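Local structure of periplasmic binding protein/LacI transcriptional regulator (Alkaliphilus metalliredigens, 3CTP) at residues A[60-68]-A[116-124]; A[210-219]-A[238-248]. The protein probably acts as a DNA-binding transcriptional repressor of the LacI family, with beta-D-xylulofuranose bound between the two lobes of its periplasmic-binding-protein-like region. One frame throughout, in Å; residues are numbered along the deposited sequence.

Contact 1 (A[60-68]-A[116-124]); sequences SKTIGLMVP and RVAGIIASR. With XLF (beta-D-xylulofuranose), chain C.
From Ile63 to Met66 the backbone runs parallel to residues 119-122, the axes of strands 62-67 and 119-123 coming within 4.7 Å of each other and differing by 13° in direction. Both strands belong to the parallel part of the Rossmann-like sheet in one lobe of the periplasmic-binding-protein fold, and the chain between the two strands passes through helix 73-88, strand 92-97 and helix 102-114. Strand 62-67 lies inside the sheet: the backbones of Ile63 and Leu65 bond to strand 92-97 on its other edge. Across the contact, Gly64 straddles Ile120, its N giving to Gly119 O at 2.9 Å and its O accepting from Ile121 N at 2.8 Å. Ile121 in turn straddles Leu65, its carbonyl O accepting from Met66 N at 2.9 Å.

On the face with Ile63, Leu65 and Ile121, the isoleucine branches divide the work. Ile121 CG2 meets Leu65 CD1 at 3.6 Å, while its CD1 reaches Ile63 CG2 at 3.9 Å. Helix 73-88 covers this layer through Ala79 and Ile82, and helix 286-302 presses Ile293, Ile294 and Leu297 on it. On the other face the thioether of Met66 bends at its last torsion, bringing CE to 3.9 Å from Ile120 CG2; Tyr131 packs on Met66 there.

Beyond the strand ends the contact becomes part of the sugar pocket. The Arg124 chain bends at chi3 (71°) and presents its guanidinium to the ligand, with Pro68 CG over one face of it. NH1 forms salt bridges with Asp100 and Asp213, and Phe184 adds a cation-pi contact. At the guanidinium edge, in its plane, Arg124 NH2 gives a hydrogen bond of 2.9 Å to O4 of the xylulofuranose (158° at the hydrogen), plus a weak one to O5.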
loop_
_atom_site.group_PDB
_atom_site.type_symbol
_atom_site.label_atom_id
_atom_site.label_comp_id
_atom_site.label_asym_id
_atom_site.label_seq_id
_atom_site.Cartn_x
_atom_site.Cartn_y
_atom_site.Cartn_z
ATOM N N SER A 60 22.760 -7.037 -17.138
ATOM C CA SER A 60 21.869 -6.674 -16.007
ATOM C C SER A 60 21.141 -7.904 -15.467
ATOM O O SER A 60 20.631 -8.729 -16.230
ATOM C CB SER A 60 20.824 -5.654 -16.469
ATOM O OG SER A 60 19.854 -5.445 -15.460
ATOM N N LYS A 61 21.083 -8.023 -14.149
ATOM C CA LYS A 61 20.200 -9.005 -13.567
ATOM C C LYS A 61 19.080 -8.288 -12.857
ATOM O O LYS A 61 18.662 -8.710 -11.793
ATOM C CB LYS A 61 20.950 -9.930 -12.601
ATOM C CG LYS A 61 22.056 -10.713 -13.292
ATOM C CD LYS A 61 21.455 -11.676 -14.308
ATOM C CE LYS A 61 20.893 -12.934 -13.638
ATOM N NZ LYS A 61 20.750 -14.026 -14.650
ATOM N N THR A 62 18.554 -7.228 -13.480
ATOM C CA THR A 62 17.424 -6.509 -12.901
ATOM C C THR A 62 16.266 -6.458 -13.890
ATOM O O THR A 62 16.485 -6.295 -15.109
ATOM C CB THR A 62 17.821 -5.104 -12.457
ATOM O OG1 THR A 62 18.869 -5.220 -11.474
ATOM C CG2 THR A 62 16.637 -4.369 -11.810
ATOM N N ILE A 63 15.063 -6.643 -13.357
ATOM C CA ILE A 63 13.821 -6.557 -14.130
ATOM C C ILE A 63 13.066 -5.318 -13.659
ATOM O O ILE A 63 13.061 -5.003 -12.464
ATOM C CB ILE A 63 12.961 -7.791 -13.860
ATOM C CG1 ILE A 63 13.604 -8.968 -14.576
ATOM C CG2 ILE A 63 11.510 -7.559 -14.318
ATOM C CD1 ILE A 63 13.191 -10.352 -14.030
ATOM N N GLY A 64 12.459 -4.587 -14.585
ATOM C CA GLY A 64 11.656 -3.425 -14.188
ATOM C C GLY A 64 10.211 -3.845 -14.091
ATOM O O GLY A 64 9.684 -4.455 -15.029
ATOM N N LEU A 65 9.581 -3.577 -12.964
ATOM C CA LEU A 65 8.162 -3.879 -12.787
ATOM C C LEU A 65 7.388 -2.574 -12.749
ATOM O O LEU A 65 7.579 -1.773 -11.827
ATOM C CB LEU A 65 7.927 -4.620 -11.468
ATOM C CG LEU A 65 6.469 -4.795 -10.996
ATOM C CD1 LEU A 65 5.635 -5.557 -12.055
ATOM C CD2 LEU A 65 6.386 -5.537 -9.677
ATOM N N MET A 66 6.527 -2.350 -13.737
ATOM C CA MET A 66 5.677 -1.190 -13.705
ATOM C C MET A 66 4.414 -1.525 -12.951
ATOM O O MET A 66 3.739 -2.538 -13.270
ATOM C CB MET A 66 5.444 -0.656 -15.136
ATOM C CG MET A 66 6.776 0.126 -15.631
ATOM S SD MET A 66 6.679 0.941 -17.114
ATOM C CE MET A 66 6.101 -0.403 -18.120
ATOM N N VAL A 67 4.113 -0.659 -11.984
ATOM C CA VAL A 67 3.049 -0.767 -11.039
ATOM C C VAL A 67 2.093 0.438 -11.256
ATOM O O VAL A 67 2.539 1.570 -11.176
ATOM C CB VAL A 67 3.685 -0.634 -9.606
ATOM C CG1 VAL A 67 2.690 -0.863 -8.556
ATOM C CG2 VAL A 67 4.865 -1.632 -9.432
ATOM N N PRO A 68 0.757 0.220 -11.441
ATOM C CA PRO A 68 -0.119 1.433 -11.426
ATOM C C PRO A 68 0.102 2.272 -10.180
ATOM O O PRO A 68 0.661 3.361 -10.265
ATOM C CB PRO A 68 -1.546 0.868 -11.395
ATOM C CG PRO A 68 -1.386 -0.486 -12.128
ATOM C CD PRO A 68 -0.001 -1.000 -11.804
ATOM N N ARG A 116 19.156 -0.436 -19.330
ATOM C CA ARG A 116 19.480 -1.766 -19.820
ATOM C C ARG A 116 19.025 -2.871 -18.874
ATOM O O ARG A 116 19.774 -3.829 -18.605
ATOM C CB ARG A 116 20.991 -1.903 -20.064
ATOM C CG ARG A 116 21.517 -1.057 -21.213
ATOM C CD ARG A 116 23.000 -1.363 -21.432
ATOM N NE ARG A 116 23.453 -0.995 -22.769
ATOM C CZ ARG A 116 23.439 -1.813 -23.816
ATOM N NH1 ARG A 116 22.977 -3.054 -23.687
ATOM N NH2 ARG A 116 23.869 -1.387 -24.995
ATOM N N VAL A 117 17.817 -2.747 -18.351
ATOM C CA VAL A 117 17.275 -3.861 -17.552
ATOM C C VAL A 117 17.113 -5.095 -18.423
ATOM O O VAL A 117 17.033 -4.999 -19.656
ATOM C CB VAL A 117 15.941 -3.487 -16.861
ATOM C CG1 VAL A 117 16.176 -2.306 -15.925
ATOM C CG2 VAL A 117 14.848 -3.174 -17.895
ATOM N N ALA A 118 17.029 -6.269 -17.795
ATOM C CA ALA A 118 16.973 -7.500 -18.547
ATOM C C ALA A 118 15.599 -7.730 -19.146
ATOM O O ALA A 118 15.456 -8.423 -20.152
ATOM C CB ALA A 118 17.324 -8.687 -17.638
ATOM N N GLY A 119 14.580 -7.184 -18.492
ATOM C CA GLY A 119 13.205 -7.399 -18.943
ATOM C C GLY A 119 12.279 -6.435 -18.216
ATOM O O GLY A 119 12.674 -5.827 -17.237
ATOM N N ILE A 120 11.065 -6.288 -18.739
ATOM C CA ILE A 120 10.080 -5.369 -18.178
ATOM C C ILE A 120 8.747 -6.095 -18.026
ATOM O O ILE A 120 8.341 -6.863 -18.921
ATOM C CB ILE A 120 9.882 -4.173 -19.128
ATOM C CG1 ILE A 120 11.188 -3.357 -19.181
ATOM C CG2 ILE A 120 8.682 -3.301 -18.696
ATOM C CD1 ILE A 120 11.126 -2.170 -20.208
ATOM N N ILE A 121 8.088 -5.871 -16.893
ATOM C CA ILE A 121 6.724 -6.359 -16.652
ATOM C C ILE A 121 5.843 -5.124 -16.679
ATOM O O ILE A 121 5.972 -4.261 -15.825
ATOM C CB ILE A 121 6.604 -7.059 -15.267
ATOM C CG1 ILE A 121 7.543 -8.264 -15.216
ATOM C CG2 ILE A 121 5.128 -7.475 -15.005
ATOM C CD1 ILE A 121 7.859 -8.738 -13.745
ATOM N N ALA A 122 4.893 -5.086 -17.620
ATOM C CA ALA A 122 4.065 -3.908 -17.888
ATOM C C ALA A 122 2.620 -4.107 -17.421
ATOM O O ALA A 122 1.828 -4.810 -18.070
ATOM C CB ALA A 122 4.100 -3.614 -19.397
ATOM N N SER A 123 2.266 -3.478 -16.301
ATOM C CA SER A 123 0.954 -3.708 -15.690
ATOM C C SER A 123 -0.078 -2.694 -16.169
ATOM O O SER A 123 0.179 -1.471 -16.186
ATOM C CB SER A 123 1.025 -3.715 -14.135
ATOM O OG SER A 123 1.958 -4.675 -13.689
ATOM N N ARG A 124 -1.253 -3.195 -16.552
ATOM C CA ARG A 124 -2.354 -2.310 -16.873
ATOM C C ARG A 124 -1.899 -1.215 -17.857
ATOM O O ARG A 124 -2.244 -0.019 -17.732
ATOM C CB ARG A 124 -2.975 -1.736 -15.584
ATOM C CG ARG A 124 -4.451 -1.465 -15.714
ATOM C CD ARG A 124 -5.150 -1.618 -14.366
ATOM N NE ARG A 124 -4.805 -0.523 -13.445
ATOM C CZ ARG A 124 -5.192 -0.509 -12.168
ATOM N NH1 ARG A 124 -4.885 0.521 -11.383
ATOM N NH2 ARG A 124 -5.924 -1.528 -11.690
HETATM O O4 XLF C . -7.246 -3.741 -13.002
HETATM C C4 XLF C . -7.888 -4.437 -11.930
HETATM C C5 XLF C . -8.621 -3.403 -11.088
HETATM O O5 XLF C . -7.880 -3.289 -9.869
HETATM C C3 XLF C . -6.861 -5.038 -10.984
HETATM O O3 XLF C . -6.801 -6.465 -11.102
HETATM C C2 XLF C . -7.399 -4.611 -9.646
HETATM O O2 XLF C . -8.500 -5.452 -9.243
HETATM C C1 XLF C . -6.333 -4.569 -8.570
HETATM O O1 XLF C . -6.900 -4.037 -7.364
#

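Contact 2 (A[210-219]-A[238-248]); sequences FQHDFQVKML and FNDIAAATVMR. With XLF (beta-D-xylulofuranose), chain C.
Asn239 holds its amide between its own backbone N and carbonyl carbon (chi1 69°), while the Asp213 carboxylate stands anti to its backbone N (chi1 -163°); together these put Asn239 ND2 2.9 Å from Asp213 OD1. The acceptor lies in the amide plane, but OD1 is met from above the carboxylate plane, and Phe214 N grips the same oxygen from the opposite face. Asn239 ND2 also gives to O5 of the sugar at 3.1 Å, while Asn239 OD1 accepts from Ala242 N at 2.8 Å, a capping bond that makes Asn239 the N-cap of helix 240-252. An alanine in place of Asn239 would probably leave Ala242 N without its cap and both Asp213 OD1 and sugar O5 without this donor.

Farther along the helix, Ile241 CG1 sits over one face of the Phe214 ring, 3.9 Å from its centroid in a CH-pi contact, and Thr245 CG2 comes to the ring's edge, 3.7 Å from Phe214 CE1. Phe210 CD2 approaches the edge of the Phe238 ring. At the far end Arg248 offers NH1 and NH2 to Leu219 O in two weak bonds, its stronger partner being Glu273 of the second subunit.

With ND2 donating twice and OD1 capping the helix, the Asn239 amide is likely to be fixed against flipping, coupling the helix start to the sugar in this LacI-type pocket.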
loop_
_atom_site.group_PDB
_atom_site.type_symbol
_atom_site.label_atom_id
_atom_site.label_comp_id
_atom_site.label_asym_id
_atom_site.label_seq_id
_atom_site.Cartn_x
_atom_site.Cartn_y
_atom_site.Cartn_z
ATOM N N PHE A 210 -16.420 4.426 -11.786
ATOM C CA PHE A 210 -15.354 5.262 -11.233
ATOM C C PHE A 210 -14.321 5.465 -12.321
ATOM O O PHE A 210 -14.084 4.548 -13.125
ATOM C CB PHE A 210 -14.654 4.535 -10.074
ATOM C CG PHE A 210 -15.381 4.596 -8.749
ATOM C CD1 PHE A 210 -16.711 4.972 -8.651
ATOM C CD2 PHE A 210 -14.705 4.231 -7.587
ATOM C CE1 PHE A 210 -17.356 5.029 -7.412
ATOM C CE2 PHE A 210 -15.351 4.266 -6.332
ATOM C CZ PHE A 210 -16.673 4.661 -6.252
ATOM N N GLN A 211 -13.682 6.641 -12.354
ATOM C CA GLN A 211 -12.721 6.914 -13.442
ATOM C C GLN A 211 -11.284 6.630 -13.084
ATOM O O GLN A 211 -10.369 6.746 -13.949
ATOM C CB GLN A 211 -12.813 8.389 -13.867
ATOM C CG GLN A 211 -14.227 8.770 -14.304
ATOM C CD GLN A 211 -14.703 7.934 -15.470
ATOM O OE1 GLN A 211 -14.034 7.870 -16.506
ATOM N NE2 GLN A 211 -15.859 7.289 -15.313
ATOM N N HIS A 212 -11.058 6.274 -11.818
ATOM C CA HIS A 212 -9.707 6.009 -11.335
ATOM C C HIS A 212 -9.762 4.809 -10.394
ATOM O O HIS A 212 -10.794 4.550 -9.777
ATOM C CB HIS A 212 -9.182 7.193 -10.503
ATOM C CG HIS A 212 -9.150 8.484 -11.252
ATOM N ND1 HIS A 212 -10.218 9.357 -11.272
ATOM C CD2 HIS A 212 -8.181 9.052 -12.008
ATOM C CE1 HIS A 212 -9.907 10.413 -12.010
ATOM N NE2 HIS A 212 -8.674 10.256 -12.464
ATOM N N ASP A 213 -8.636 4.112 -10.284
ATOM C CA ASP A 213 -8.436 3.181 -9.171
ATOM C C ASP A 213 -8.287 4.034 -7.908
ATOM O O ASP A 213 -8.267 5.277 -7.953
ATOM C CB ASP A 213 -7.155 2.364 -9.445
ATOM C CG ASP A 213 -7.034 1.110 -8.601
ATOM O OD1 ASP A 213 -7.929 0.825 -7.775
ATOM O OD2 ASP A 213 -6.025 0.394 -8.807
ATOM N N PHE A 214 -8.152 3.376 -6.768
ATOM C CA PHE A 214 -8.005 4.117 -5.503
ATOM C C PHE A 214 -6.926 5.192 -5.552
ATOM O O PHE A 214 -5.788 4.977 -6.021
ATOM C CB PHE A 214 -7.629 3.146 -4.370
ATOM C CG PHE A 214 -7.445 3.830 -3.039
ATOM C CD1 PHE A 214 -8.552 4.315 -2.360
ATOM C CD2 PHE A 214 -6.184 3.993 -2.481
ATOM C CE1 PHE A 214 -8.405 4.990 -1.114
ATOM C CE2 PHE A 214 -6.040 4.649 -1.225
ATOM C CZ PHE A 214 -7.142 5.138 -0.562
ATOM N N GLN A 215 -7.287 6.386 -5.054
ATOM C CA GLN A 215 -6.343 7.454 -4.812
ATOM C C GLN A 215 -6.731 7.978 -3.442
ATOM O O GLN A 215 -7.904 7.911 -3.065
ATOM C CB GLN A 215 -6.589 8.620 -5.784
ATOM C CG GLN A 215 -6.370 8.329 -7.264
ATOM C CD GLN A 215 -6.695 9.559 -8.145
ATOM O OE1 GLN A 215 -5.811 10.117 -8.786
ATOM N NE2 GLN A 215 -7.957 9.979 -8.143
ATOM N N VAL A 216 -5.766 8.524 -2.718
ATOM C CA VAL A 216 -6.049 9.014 -1.380
ATOM C C VAL A 216 -7.135 10.096 -1.424
ATOM O O VAL A 216 -7.966 10.193 -0.510
ATOM C CB VAL A 216 -4.777 9.521 -0.711
ATOM C CG1 VAL A 216 -5.096 10.194 0.616
ATOM C CG2 VAL A 216 -3.847 8.324 -0.496
ATOM N N LYS A 217 -7.163 10.865 -2.507
ATOM C CA LYS A 217 -8.226 11.883 -2.657
ATOM C C LYS A 217 -9.642 11.319 -2.643
ATOM O O LYS A 217 -10.600 12.036 -2.304
ATOM C CB LYS A 217 -8.001 12.753 -3.898
ATOM C CG LYS A 217 -8.045 12.017 -5.196
ATOM C CD LYS A 217 -7.793 13.020 -6.329
ATOM C CE LYS A 217 -8.358 14.386 -5.946
ATOM N NZ LYS A 217 -9.826 14.497 -6.110
ATOM N N MET A 218 -9.790 10.049 -3.004
ATOM C CA MET A 218 -11.104 9.417 -3.005
ATOM C C MET A 218 -11.738 9.501 -1.629
ATOM O O MET A 218 -12.961 9.479 -1.498
ATOM C CB MET A 218 -10.954 7.951 -3.473
ATOM C CG MET A 218 -12.195 7.228 -3.994
ATOM S SD MET A 218 -11.727 5.677 -4.876
ATOM C CE MET A 218 -11.425 6.278 -6.551
ATOM N N LEU A 219 -10.926 9.606 -0.574
ATOM C CA LEU A 219 -11.503 9.630 0.771
ATOM C C LEU A 219 -12.209 10.959 1.073
ATOM O O LEU A 219 -12.948 11.055 2.069
ATOM C CB LEU A 219 -10.416 9.336 1.820
ATOM C CG LEU A 219 -9.762 7.957 1.653
ATOM C CD1 LEU A 219 -8.551 7.805 2.566
ATOM C CD2 LEU A 219 -10.754 6.850 1.977
ATOM N N PHE A 238 -15.641 -3.046 -8.085
ATOM C CA PHE A 238 -14.641 -3.622 -8.993
ATOM C C PHE A 238 -13.351 -4.093 -8.345
ATOM O O PHE A 238 -12.644 -4.923 -8.934
ATOM C CB PHE A 238 -14.332 -2.654 -10.157
ATOM C CG PHE A 238 -13.625 -1.378 -9.734
ATOM C CD1 PHE A 238 -12.231 -1.294 -9.782
ATOM C CD2 PHE A 238 -14.350 -0.253 -9.359
ATOM C CE1 PHE A 238 -11.611 -0.119 -9.412
ATOM C CE2 PHE A 238 -13.728 0.931 -9.003
ATOM C CZ PHE A 238 -12.350 0.995 -9.036
ATOM N N ASN A 239 -12.978 -3.554 -7.182
ATOM C CA ASN A 239 -11.873 -4.168 -6.441
ATOM C C ASN A 239 -12.002 -3.920 -4.966
ATOM O O ASN A 239 -12.921 -3.218 -4.529
ATOM C CB ASN A 239 -10.482 -3.769 -6.993
ATOM C CG ASN A 239 -10.136 -2.332 -6.748
ATOM O OD1 ASN A 239 -10.739 -1.678 -5.913
ATOM N ND2 ASN A 239 -9.136 -1.812 -7.493
ATOM N N ASP A 240 -11.153 -4.584 -4.185
ATOM C CA ASP A 240 -11.317 -4.549 -2.739
ATOM C C ASP A 240 -11.028 -3.178 -2.140
ATOM O O ASP A 240 -11.705 -2.766 -1.205
ATOM C CB ASP A 240 -10.427 -5.586 -2.031
ATOM C CG ASP A 240 -10.881 -7.012 -2.266
ATOM O OD1 ASP A 240 -12.013 -7.241 -2.744
ATOM O OD2 ASP A 240 -10.078 -7.925 -1.937
ATOM N N ILE A 241 -10.009 -2.487 -2.652
ATOM C CA ILE A 241 -9.694 -1.158 -2.075
ATOM C C ILE A 241 -10.816 -0.151 -2.385
ATOM O O ILE A 241 -11.199 0.649 -1.518
ATOM C CB ILE A 241 -8.264 -0.673 -2.481
ATOM C CG1 ILE A 241 -7.911 0.635 -1.765
ATOM C CG2 ILE A 241 -8.129 -0.574 -3.980
ATOM C CD1 ILE A 241 -7.762 0.461 -0.265
ATOM N N ALA A 242 -11.386 -0.206 -3.588
ATOM C CA ALA A 242 -12.552 0.643 -3.865
ATOM C C ALA A 242 -13.730 0.229 -2.961
ATOM O O ALA A 242 -14.480 1.061 -2.450
ATOM C CB ALA A 242 -12.930 0.528 -5.347
ATOM N N ALA A 243 -13.908 -1.072 -2.756
ATOM C CA ALA A 243 -15.009 -1.522 -1.868
ATOM C C ALA A 243 -14.840 -0.949 -0.461
ATOM O O ALA A 243 -15.823 -0.604 0.195
ATOM C CB ALA A 243 -15.045 -3.067 -1.775
ATOM N N ALA A 244 -13.599 -0.897 0.024
ATOM C CA ALA A 244 -13.344 -0.343 1.353
ATOM C C ALA A 244 -13.821 1.102 1.425
ATOM O O ALA A 244 -14.355 1.539 2.473
ATOM C CB ALA A 244 -11.825 -0.400 1.663
ATOM N N THR A 245 -13.612 1.856 0.344
ATOM C CA THR A 245 -14.042 3.271 0.363
ATOM C C THR A 245 -15.566 3.365 0.358
ATOM O O THR A 245 -16.164 4.218 1.025
ATOM C CB THR A 245 -13.485 4.097 -0.834
ATOM O OG1 THR A 245 -14.121 3.661 -2.064
ATOM C CG2 THR A 245 -11.982 3.936 -0.904
ATOM N N VAL A 246 -16.195 2.465 -0.397
ATOM C CA VAL A 246 -17.664 2.438 -0.447
ATOM C C VAL A 246 -18.224 2.074 0.924
ATOM O O VAL A 246 -19.165 2.691 1.406
ATOM C CB VAL A 246 -18.162 1.439 -1.517
ATOM C CG1 VAL A 246 -19.712 1.243 -1.430
ATOM C CG2 VAL A 246 -17.718 1.885 -2.914
ATOM N N MET A 247 -17.654 1.063 1.566
ATOM C CA MET A 247 -18.152 0.670 2.883
ATOM C C MET A 247 -17.938 1.806 3.887
ATOM O O MET A 247 -18.769 1.993 4.788
ATOM C CB MET A 247 -17.418 -0.584 3.353
ATOM C CG MET A 247 -17.860 -1.846 2.595
ATOM S SD MET A 247 -16.986 -3.419 3.001
ATOM C CE MET A 247 -17.289 -3.573 4.781
ATOM N N ARG A 248 -16.817 2.519 3.773
ATOM C CA ARG A 248 -16.562 3.648 4.699
ATOM C C ARG A 248 -17.669 4.685 4.565
ATOM O O ARG A 248 -18.188 5.206 5.573
ATOM C CB ARG A 248 -15.218 4.313 4.386
ATOM C CG ARG A 248 -15.105 5.803 4.870
ATOM C CD ARG A 248 -13.718 6.361 4.495
ATOM N NE ARG A 248 -13.457 7.724 4.961
ATOM C CZ ARG A 248 -13.654 8.806 4.221
ATOM N NH1 ARG A 248 -14.142 8.684 2.997
ATOM N NH2 ARG A 248 -13.361 10.012 4.709
HETATM O O4 XLF C . -7.246 -3.741 -13.002
HETATM C C4 XLF C . -7.888 -4.437 -11.930
HETATM C C5 XLF C . -8.621 -3.403 -11.088
HETATM O O5 XLF C . -7.880 -3.289 -9.869
HETATM C C3 XLF C . -6.861 -5.038 -10.984
HETATM O O3 XLF C . -6.801 -6.465 -11.102
HETATM C C2 XLF C . -7.399 -4.611 -9.646
HETATM O O2 XLF C . -8.500 -5.452 -9.243
HETATM C C1 XLF C . -6.333 -4.569 -8.570
HETATM O O1 XLF C . -6.900 -4.037 -7.364
#

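The centres of contact 1 and contact 2 lie about 26 Å apart, one in each lobe, yet they meet at the xylulofuranose. Contact 1 supplies Arg124 and contact 2 supplies Asn239, and both donate to the ligand's O5, the arginine weakly. Beside the sugar, Arg124 NH1 and Asp213 OD2 form a salt bridge of 2.8 Å that joins the lobes directly, consistent with a closed, ligand-bound cleft as in periplasmic binding proteins. Asn72 reinforces it, bonding to both Asp213 and the sugar. Each contact also reaches the second subunit: Thr62 packs on its Val111, and Leu219 on its Leu274.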